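Local coordinates for putative diflavin flavoprotein A 3 (PDB 6H0C), which forms the flavodiiron core of a cyanobacterial flavoprotein that probably passes electrons from NADH to oxygen, reducing it to water, at residues 69-73 with 74-78; 92-95 with 96-100; 293-297 with 298-302; 319-322 with 323-327. All coordinates share one frame; numbering follows the deposited sequence.

Contact 1. Residues 69-73 with 74-78; sequences QRLDL and NSLDY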
loop_
_atom_site.group_PDB
_atom_site.type_symbol
_atom_site.label_atom_id
_atom_site.label_comp_id
_atom_site.label_asym_id
_atom_site.label_seq_id
_atom_site.Cartn_x
_atom_site.Cartn_y
_atom_site.Cartn_z
ATOM N N GLN A 69 0.912 22.269 19.184
ATOM C CA GLN A 69 0.498 23.654 19.302
ATOM C C GLN A 69 -1.005 23.777 19.169
ATOM O O GLN A 69 -1.581 24.803 19.516
ATOM C CB GLN A 69 1.208 24.506 18.257
ATOM C CG GLN A 69 2.723 24.485 18.424
ATOM C CD GLN A 69 3.439 25.407 17.460
ATOM O OE1 GLN A 69 2.852 26.353 16.934
ATOM N NE2 GLN A 69 4.717 25.131 17.219
ATOM N N ARG A 70 -1.640 22.715 18.688
ATOM C CA ARG A 70 -3.080 22.718 18.454
ATOM C C ARG A 70 -3.848 21.839 19.437
ATOM O O ARG A 70 -5.076 21.906 19.504
ATOM C CB ARG A 70 -3.387 22.245 17.033
ATOM C CG ARG A 70 -2.824 23.118 15.948
ATOM C CD ARG A 70 -3.407 24.512 16.041
ATOM N NE ARG A 70 -3.262 25.235 14.781
ATOM C CZ ARG A 70 -4.234 25.369 13.887
ATOM N NH1 ARG A 70 -4.014 26.039 12.769
ATOM N NH2 ARG A 70 -5.426 24.838 14.115
ATOM N N LEU A 71 -3.126 21.007 20.186
ATOM C CA LEU A 71 -3.754 19.957 20.983
ATOM C C LEU A 71 -2.869 19.477 22.123
ATOM O O LEU A 71 -1.694 19.165 21.918
ATOM C CB LEU A 71 -4.118 18.758 20.091
ATOM C CG LEU A 71 -4.568 17.455 20.765
ATOM C CD1 LEU A 71 -5.989 17.574 21.316
ATOM C CD2 LEU A 71 -4.453 16.268 19.811
ATOM N N ASP A 72 -3.440 19.410 23.321
ATOM C CA ASP A 72 -2.786 18.742 24.439
ATOM C C ASP A 72 -2.813 17.243 24.190
ATOM O O ASP A 72 -3.870 16.615 24.282
ATOM C CB ASP A 72 -3.483 19.079 25.759
ATOM C CG ASP A 72 -2.759 18.518 26.970
ATOM O OD1 ASP A 72 -2.058 17.489 26.856
ATOM O OD2 ASP A 72 -2.893 19.120 28.052
ATOM N N LEU A 73 -1.654 16.667 23.890
ATOM C CA LEU A 73 -1.589 15.253 23.544
ATOM C C LEU A 73 -2.052 14.369 24.694
ATOM O O LEU A 73 -2.369 13.201 24.493
ATOM C CB LEU A 73 -0.174 14.855 23.117
ATOM C CG LEU A 73 0.208 15.223 21.683
ATOM C CD1 LEU A 73 -0.926 14.883 20.736
ATOM C CD2 LEU A 73 0.547 16.687 21.605
ATOM N N ASN A 74 -2.102 14.924 25.897
ATOM C CA ASN A 74 -2.606 14.170 27.036
ATOM C C ASN A 74 -4.101 13.935 26.926
ATOM O O ASN A 74 -4.643 13.085 27.622
ATOM C CB ASN A 74 -2.291 14.889 28.346
ATOM C CG ASN A 74 -0.818 14.892 28.658
ATOM O OD1 ASN A 74 -0.269 13.891 29.114
ATOM N ND2 ASN A 74 -0.161 16.017 28.402
ATOM N N SER A 75 -4.762 14.691 26.050
ATOM C CA SER A 75 -6.207 14.571 25.867
ATOM C C SER A 75 -6.562 13.678 24.680
ATOM O O SER A 75 -7.739 13.429 24.406
ATOM C CB SER A 75 -6.837 15.949 25.679
ATOM O OG SER A 75 -6.328 16.571 24.512
ATOM N N LEU A 76 -5.540 13.202 23.977
ATOM C CA LEU A 76 -5.743 12.291 22.860
ATOM C C LEU A 76 -6.257 10.931 23.337
ATOM O O LEU A 76 -5.554 10.204 24.032
ATOM C CB LEU A 76 -4.443 12.113 22.080
ATOM C CG LEU A 76 -4.589 11.450 20.716
ATOM C CD1 LEU A 76 -5.517 12.276 19.826
ATOM C CD2 LEU A 76 -3.221 11.308 20.084
ATOM N N ASP A 77 -7.482 10.587 22.954
ATOM C CA ASP A 77 -8.069 9.311 23.352
ATOM C C ASP A 77 -7.662 8.160 22.440
ATOM O O ASP A 77 -7.404 7.047 22.916
ATOM C CB ASP A 77 -9.594 9.404 23.379
ATOM C CG ASP A 77 -10.099 10.337 24.457
ATOM O OD1 ASP A 77 -9.944 9.999 25.647
ATOM O OD2 ASP A 77 -10.657 11.402 24.117
ATOM N N TYR A 78 -7.620 8.420 21.132
ATOM C CA TYR A 78 -7.397 7.350 20.162
ATOM C C TYR A 78 -6.422 7.719 19.073
ATOM O O TYR A 78 -6.416 8.858 18.587
ATOM C CB TYR A 78 -8.713 6.927 19.507
ATOM C CG TYR A 78 -9.731 6.399 20.488
ATOM C CD1 TYR A 78 -9.578 5.142 21.072
ATOM C CD2 TYR A 78 -10.848 7.154 20.827
ATOM C CE1 TYR A 78 -10.505 4.658 21.971
ATOM C CE2 TYR A 78 -11.779 6.677 21.722
ATOM C CZ TYR A 78 -11.603 5.429 22.290
ATOM O OH TYR A 78 -12.536 4.952 23.179
#
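Asp72 swings its carboxylate away from its own nitrogen (chi1 -174°), while Asn74 folds its amide back beside its backbone N, with CG anti to the carbonyl carbon (chi1 -69°). Together these rotations bring both groups to the same point at the start of a short 3-10 turn. A single carboxylate oxygen, Asp72 OD1, accepts both N-H donors of Asn74. Asn74 N reaches it at 2.7 Å on its anti side, somewhat out of the carboxylate plane, and this bond closes an Asx turn. Asn74 ND2 takes the syn lone pair of the same OD1 at 2.9 Å. The hydrogen bond lies close to the amide plane, although amide and carboxylate stand almost perpendicular, at 80°. The backbone carbonyl of Asp72 is also engaged, its O accepting Ser75 N at 2.8 Å. Ser75 OG donates to that oxygen too, at a distance so short that its exact value deserves caution. One residue further on, Leu76 N bonds to Leu73 O, a carbonyl that also receives Gln101 NE2. Leu71 CD1 lies 3.4 Å from Ser75 OG, while Leu71 CD2 meets Leu76 CD1 at 4.1 Å, the two leucine side chains crossing at about a right angle. Leu76 continues onto Ile49 and Leu51 of strand 49-52. The chain thus turns from helix 60-70 toward strand 78-80 in the metallo-beta-lactamase-like domain. Two N-H donors converging on OD1 restrain the rotation of the carboxylate and would be expected to favour its ionised form.

Contact 2. Residues 92-95 with 96-100; sequences LKLL and LSLAP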
loop_
_atom_site.group_PDB
_atom_site.type_symbol
_atom_site.label_atom_id
_atom_site.label_comp_id
_atom_site.label_asym_id
_atom_site.label_seq_id
_atom_site.Cartn_x
_atom_site.Cartn_y
_atom_site.Cartn_z
ATOM N N LEU A 92 4.922 6.945 15.412
ATOM C CA LEU A 92 4.086 6.456 16.503
ATOM C C LEU A 92 4.839 6.384 17.823
ATOM O O LEU A 92 4.281 6.733 18.858
ATOM C CB LEU A 92 3.515 5.080 16.178
ATOM C CG LEU A 92 2.281 5.085 15.296
ATOM C CD1 LEU A 92 1.861 3.652 15.023
ATOM C CD2 LEU A 92 1.165 5.882 15.964
ATOM N N LYS A 93 6.088 5.920 17.788
ATOM C CA LYS A 93 6.896 5.809 19.009
ATOM C C LYS A 93 6.963 7.146 19.745
ATOM O O LYS A 93 6.816 7.206 20.965
ATOM C CB LYS A 93 8.318 5.331 18.702
ATOM C CG LYS A 93 8.458 3.865 18.310
ATOM C CD LYS A 93 9.910 3.546 17.919
ATOM C CE LYS A 93 9.996 2.489 16.812
ATOM N NZ LYS A 93 11.376 2.332 16.257
ATOM N N LEU A 94 7.186 8.220 18.998
ATOM C CA LEU A 94 7.287 9.537 19.605
ATOM C C LEU A 94 5.924 10.010 20.081
ATOM O O LEU A 94 5.776 10.427 21.223
ATOM C CB LEU A 94 7.882 10.546 18.624
ATOM C CG LEU A 94 7.939 11.975 19.159
ATOM C CD1 LEU A 94 8.784 12.023 20.418
ATOM C CD2 LEU A 94 8.471 12.930 18.101
ATOM N N LEU A 95 4.928 9.943 19.201
ATOM C CA LEU A 95 3.579 10.401 19.529
ATOM C C LEU A 95 3.008 9.717 20.779
ATOM O O LEU A 95 2.400 10.358 21.642
ATOM C CB LEU A 95 2.643 10.165 18.339
ATOM C CG LEU A 95 1.198 10.612 18.540
ATOM C CD1 LEU A 95 1.177 12.104 18.768
ATOM C CD2 LEU A 95 0.339 10.241 17.348
ATOM N N LEU A 96 3.198 8.407 20.868
ATOM C CA LEU A 96 2.636 7.646 21.977
ATOM C C LEU A 96 3.407 7.902 23.268
ATOM O O LEU A 96 2.868 7.714 24.354
ATOM C CB LEU A 96 2.612 6.152 21.644
ATOM C CG LEU A 96 1.688 5.830 20.467
ATOM C CD1 LEU A 96 1.572 4.339 20.237
ATOM C CD2 LEU A 96 0.329 6.433 20.716
ATOM N N SER A 97 4.658 8.343 23.150
ATOM C CA SER A 97 5.423 8.785 24.317
ATOM C C SER A 97 4.757 10.001 24.933
ATOM O O SER A 97 4.713 10.153 26.147
ATOM C CB SER A 97 6.869 9.121 23.944
ATOM O OG SER A 97 7.590 7.959 23.577
ATOM N N LEU A 98 4.230 10.861 24.073
ATOM C CA LEU A 98 3.583 12.093 24.491
ATOM C C LEU A 98 2.112 11.905 24.815
ATOM O O LEU A 98 1.488 12.770 25.415
ATOM C CB LEU A 98 3.721 13.138 23.396
ATOM C CG LEU A 98 5.128 13.668 23.177
ATOM C CD1 LEU A 98 5.301 14.128 21.739
ATOM C CD2 LEU A 98 5.350 14.816 24.142
ATOM N N ALA A 99 1.548 10.787 24.385
ATOM C CA ALA A 99 0.145 10.504 24.646
ATOM C C ALA A 99 -0.001 9.076 25.168
ATOM O O ALA A 99 -0.628 8.229 24.533
ATOM C CB ALA A 99 -0.681 10.715 23.385
ATOM N N PRO A 100 0.602 8.801 26.331
ATOM C CA PRO A 100 0.637 7.439 26.880
ATOM C C PRO A 100 -0.756 6.895 27.188
ATOM O O PRO A 100 -0.936 5.681 27.261
ATOM C CB PRO A 100 1.462 7.601 28.160
ATOM C CG PRO A 100 1.284 9.036 28.538
ATOM C CD PRO A 100 1.223 9.779 27.239
#
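The carbonyl oxygen of Lys93 is held twice by Ser97, a residue one helical turn ahead. Ser97 OG donates to Lys93 O at 2.8 Å, tilted moderately from the carbonyl plane. The backbone N of Ser97 comes to the same oxygen at a longer 3.3 Å. The hydroxyl gets there because it lies beside its own backbone N (chi1 -68°), folded back over the preceding turn. Next to it the bonding is more compact: the bond from Leu96 N to Leu92 O is 2.8 Å long. Leu96 CG is pressed to 3.2 Å from Leu92 O. Toward the end of the helix the pattern weakens. Leu94 O still receives Leu98 N, but Leu95 O is left with weak bonds from Leu98 N and Ala99 N. On the flank that faces helix 60-70, Leu98 CD1 lies 4.3 Å from Leu94 CG, and both residues lean on Val64. Leu92 and Leu95 reach instead to Leu81 and Pro54, and the carbonyl of Ala99 is taken by Asn125 ND2. The helix is the crossover connection of a beta-alpha-beta unit, strand 78-80, helix 86-98, strand 103-106, and its last turn is weakly bonded before the loop to the second strand.

Contact 3. Residues 293-297 with 298-302; sequences ETSNA and EEIKE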
loop_
_atom_site.group_PDB
_atom_site.type_symbol
_atom_site.label_atom_id
_atom_site.label_comp_id
_atom_site.label_asym_id
_atom_site.label_seq_id
_atom_site.Cartn_x
_atom_site.Cartn_y
_atom_site.Cartn_z
ATOM N N GLU A 293 4.452 -13.246 2.932
ATOM C CA GLU A 293 4.389 -13.153 4.384
ATOM C C GLU A 293 2.963 -13.281 4.920
ATOM O O GLU A 293 2.744 -13.859 5.977
ATOM C CB GLU A 293 4.987 -11.822 4.824
ATOM C CG GLU A 293 5.514 -11.796 6.217
ATOM C CD GLU A 293 6.297 -10.537 6.481
ATOM O OE1 GLU A 293 5.726 -9.442 6.321
ATOM O OE2 GLU A 293 7.491 -10.639 6.826
ATOM N N THR A 294 1.994 -12.738 4.190
ATOM C CA THR A 294 0.642 -12.634 4.719
ATOM C C THR A 294 -0.358 -13.461 3.923
ATOM O O THR A 294 -1.487 -13.660 4.356
ATOM C CB THR A 294 0.167 -11.170 4.744
ATOM O OG1 THR A 294 0.109 -10.673 3.406
ATOM C CG2 THR A 294 1.121 -10.308 5.567
ATOM N N SER A 295 0.062 -13.950 2.765
ATOM C CA SER A 295 -0.808 -14.747 1.916
ATOM C C SER A 295 -0.988 -16.156 2.478
ATOM O O SER A 295 -0.135 -16.658 3.213
ATOM C CB SER A 295 -0.238 -14.812 0.502
ATOM O OG SER A 295 -1.152 -15.422 -0.385
ATOM N N ASN A 296 -2.106 -16.789 2.137
ATOM C CA ASN A 296 -2.313 -18.193 2.478
ATOM C C ASN A 296 -2.065 -19.089 1.269
ATOM O O ASN A 296 -1.895 -18.603 0.148
ATOM C CB ASN A 296 -3.725 -18.422 3.014
ATOM C CG ASN A 296 -4.796 -18.016 2.019
ATOM O OD1 ASN A 296 -5.064 -18.725 1.049
ATOM N ND2 ASN A 296 -5.409 -16.862 2.251
ATOM N N ALA A 297 -2.057 -20.397 1.500
ATOM C CA ALA A 297 -1.741 -21.364 0.458
ATOM C C ALA A 297 -2.751 -21.358 -0.692
ATOM O O ALA A 297 -2.375 -21.467 -1.860
ATOM C CB ALA A 297 -1.644 -22.757 1.056
ATOM N N GLU A 298 -4.032 -21.237 -0.376
ATOM C CA GLU A 298 -5.033 -21.264 -1.427
ATOM C C GLU A 298 -4.904 -20.046 -2.350
ATOM O O GLU A 298 -5.101 -20.159 -3.563
ATOM C CB GLU A 298 -6.430 -21.355 -0.819
ATOM C CG GLU A 298 -6.629 -22.635 -0.012
ATOM C CD GLU A 298 -6.314 -23.893 -0.817
ATOM O OE1 GLU A 298 -6.790 -23.997 -1.969
ATOM O OE2 GLU A 298 -5.585 -24.775 -0.306
ATOM N N GLU A 299 -4.554 -18.893 -1.786
ATOM C CA GLU A 299 -4.295 -17.708 -2.601
ATOM C C GLU A 299 -3.209 -17.985 -3.631
ATOM O O GLU A 299 -3.331 -17.614 -4.800
ATOM C CB GLU A 299 -3.852 -16.522 -1.748
ATOM C CG GLU A 299 -4.930 -15.791 -1.004
ATOM C CD GLU A 299 -4.355 -14.595 -0.276
ATOM O OE1 GLU A 299 -3.687 -13.770 -0.942
ATOM O OE2 GLU A 299 -4.543 -14.495 0.957
ATOM N N ILE A 300 -2.132 -18.617 -3.179
ATOM C CA ILE A 300 -0.992 -18.841 -4.052
ATOM C C ILE A 300 -1.360 -19.865 -5.112
ATOM O O ILE A 300 -1.040 -19.685 -6.285
ATOM C CB ILE A 300 0.251 -19.291 -3.268
ATOM C CG1 ILE A 300 0.712 -18.157 -2.345
ATOM C CG2 ILE A 300 1.367 -19.660 -4.223
ATOM C CD1 ILE A 300 1.737 -18.572 -1.336
ATOM N N LYS A 301 -2.055 -20.925 -4.707
ATOM C CA LYS A 301 -2.517 -21.918 -5.668
ATOM C C LYS A 301 -3.383 -21.270 -6.743
ATOM O O LYS A 301 -3.170 -21.509 -7.929
ATOM C CB LYS A 301 -3.303 -23.029 -4.981
ATOM C CG LYS A 301 -2.469 -23.971 -4.143
ATOM C CD LYS A 301 -3.363 -24.979 -3.429
ATOM C CE LYS A 301 -2.579 -25.832 -2.449
ATOM N NZ LYS A 301 -3.500 -26.724 -1.678
ATOM N N GLU A 302 -4.356 -20.457 -6.334
ATOM C CA GLU A 302 -5.287 -19.845 -7.289
ATOM C C GLU A 302 -4.565 -18.906 -8.249
ATOM O O GLU A 302 -4.866 -18.866 -9.439
ATOM C CB GLU A 302 -6.401 -19.080 -6.565
ATOM C CG GLU A 302 -7.271 -19.934 -5.648
ATOM C CD GLU A 302 -7.937 -21.111 -6.358
ATOM O OE1 GLU A 302 -9.187 -21.132 -6.422
ATOM O OE2 GLU A 302 -7.218 -22.021 -6.833
#
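Ser295 and the buried Ile300 form the packed side of this helix start, Ser295 OG lying 3.8 Å from Ile300 CG1, whereas Glu298 and Lys301 on the same first turn make up its looser, solvent side. Between them sits the cap. Asn296 is the N-cap, and its OD1 accepts Glu299 N at 2.9 Å, with the donor above the amide carbonyl plane and an N-H...O angle of 157°. The amide is set for this by chi1 of 59°, which wedges CG between the backbone N and the carbonyl carbon. Beside this capping bond, Lys301 N closes the first turn onto Ala297 O at 2.9 Å. The side chain of Glu299 runs back across that of Asn296 at about a right angle. Its OE2 comes to 2.8 Å from Asn296 ND2, yet the angle is too poor for a hydrogen bond. Glu299 OE1 lies 3.1 Å from Ser295 OG, at best a weak bond. On the solvent side the extended lysine brings Lys301 NZ to Glu298 OE2 at 3.2 Å in a salt bridge. Ile300 rests on Ile290 and, with Ala297 and Lys301, on Ile331, so this helix start packs against both strand 286-291 and helix 323-335 of the flavodoxin-like domain.

Contact 4. Residues 319-322 with 323-327; sequences GHAP and TPIQT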
loop_
_atom_site.group_PDB
_atom_site.type_symbol
_atom_site.label_atom_id
_atom_site.label_comp_id
_atom_site.label_asym_id
_atom_site.label_seq_id
_atom_site.Cartn_x
_atom_site.Cartn_y
_atom_site.Cartn_z
ATOM N N GLY A 319 21.744 -15.597 4.990
ATOM C CA GLY A 319 22.151 -16.490 3.919
ATOM C C GLY A 319 21.027 -17.271 3.263
ATOM O O GLY A 319 21.270 -18.076 2.363
ATOM N N HIS A 320 19.791 -17.034 3.697
ATOM C CA HIS A 320 18.660 -17.796 3.181
ATOM C C HIS A 320 17.485 -16.913 2.816
ATOM O O HIS A 320 17.356 -15.789 3.310
ATOM C CB HIS A 320 18.191 -18.838 4.200
ATOM C CG HIS A 320 19.220 -19.875 4.528
ATOM N ND1 HIS A 320 20.007 -19.812 5.659
ATOM C CD2 HIS A 320 19.587 -21.004 3.874
ATOM C CE1 HIS A 320 20.814 -20.857 5.688
ATOM N NE2 HIS A 320 20.582 -21.595 4.616
ATOM N N ALA A 321 16.627 -17.435 1.946
ATOM C CA ALA A 321 15.337 -16.813 1.701
ATOM C C ALA A 321 14.521 -16.822 2.999
ATOM O O ALA A 321 14.686 -17.709 3.842
ATOM C CB ALA A 321 14.596 -17.541 0.590
ATOM N N PRO A 322 13.652 -15.820 3.172
ATOM C CA PRO A 322 12.693 -15.851 4.277
ATOM C C PRO A 322 11.815 -17.087 4.178
ATOM O O PRO A 322 11.500 -17.526 3.064
ATOM C CB PRO A 322 11.869 -14.576 4.066
ATOM C CG PRO A 322 12.758 -13.689 3.253
ATOM C CD PRO A 322 13.509 -14.614 2.346
ATOM N N THR A 323 11.422 -17.634 5.320
ATOM C CA THR A 323 10.592 -18.825 5.347
ATOM C C THR A 323 9.358 -18.747 4.441
ATOM O O THR A 323 9.041 -19.716 3.757
ATOM C CB THR A 323 10.150 -19.132 6.768
ATOM O OG1 THR A 323 11.306 -19.457 7.544
ATOM C CG2 THR A 323 9.198 -20.309 6.781
ATOM N N PRO A 324 8.662 -17.597 4.414
ATOM C CA PRO A 324 7.482 -17.510 3.536
ATOM C C PRO A 324 7.799 -17.657 2.043
ATOM O O PRO A 324 6.952 -18.132 1.279
ATOM C CB PRO A 324 6.934 -16.116 3.836
ATOM C CG PRO A 324 7.420 -15.834 5.247
ATOM C CD PRO A 324 8.797 -16.408 5.271
ATOM N N ILE A 325 8.993 -17.244 1.628
ATOM C CA ILE A 325 9.422 -17.454 0.248
ATOM C C ILE A 325 9.685 -18.942 0.001
ATOM O O ILE A 325 9.336 -19.466 -1.057
ATOM C CB ILE A 325 10.694 -16.649 -0.095
ATOM C CG1 ILE A 325 10.370 -15.156 -0.257
ATOM C CG2 ILE A 325 11.360 -17.202 -1.349
ATOM C CD1 ILE A 325 9.497 -14.823 -1.460
ATOM N N GLN A 326 10.290 -19.624 0.975
ATOM C CA GLN A 326 10.547 -21.062 0.846
ATOM C C GLN A 326 9.252 -21.875 0.719
ATOM O O GLN A 326 9.147 -22.755 -0.138
ATOM C CB GLN A 326 11.375 -21.576 2.027
ATOM C CG GLN A 326 12.758 -20.938 2.130
ATOM C CD GLN A 326 13.555 -21.437 3.329
ATOM O OE1 GLN A 326 13.431 -22.593 3.735
ATOM N NE2 GLN A 326 14.376 -20.561 3.904
ATOM N N THR A 327 8.264 -21.581 1.559
ATOM C CA THR A 327 7.007 -22.312 1.484
ATOM C C THR A 327 6.234 -21.957 0.202
ATOM O O THR A 327 5.661 -22.847 -0.424
ATOM C CB THR A 327 6.122 -22.062 2.723
ATOM O OG1 THR A 327 5.824 -20.672 2.823
ATOM C CG2 THR A 327 6.850 -22.515 3.985
#
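Helix 323-335 begins at a proline-rich N-terminus, with Pro322 in the N-cap position and Pro324 within the first turn. One bond tying the incoming loop to the helix comes from a side chain further along: Gln326 NE2 donates to Ala321 O at 2.9 Å. The N-H...O angle is 150°, and NE2 stands above the carbonyl plane of Ala321, while that oxygen lies nearly in the plane of the glutamine amide. Gln326 manages this by starting beside its own backbone N (chi1 -62°) and then running straight out from CG back toward the loop. The backbone completes the turn, with Gln326 N meeting Pro322 O at 3.2 Å and Ile325 N making a weak bond to the same oxygen. Pro324 has no N-H to offer there, a loss that matters little in a first helical turn. The loop follows strand 309-313, the third strand along the chain in the parallel sheet of this flavodoxin-like domain, and in flavodoxins the equivalent loop borders the flavin. Apolar contacts seal the other flank. Ala321 CB touches Ile325 CG2 at 3.8 Å, and Pro322 CD lies 4.1 Å from Ile325 CG1, with these last two side chains pointing the same way. Pro322 CB also meets Pro324 CD at 3.8 Å. Beyond the turn, Ala321 packs on Ala354 and Met357, and Ile325 on Leu358, all three from helix 353-364.

The four contacts fall into two pairs, one in each domain. Contacts 1 and 2 lie in the metallo-beta-lactamase-like part and touch, Leu73 CD1 packing on Leu95 CD1 at 4.0 Å. Both concern helix ends: in contact 1 a carboxylate organises the turn after helix 60-70, and in contact 2 a serine hydroxyl doubles a backbone bond as helix 86-98 frays. Contacts 3 and 4, in the flavodoxin-like part, also touch, through Glu293 and Pro324, but they start helices, by an asparagine cap and a reaching glutamine respectively. Contact 3 is the surface member, with a salt bridge; the other three are partly buried, while contact 3 keeps one buried side chain, Ile300.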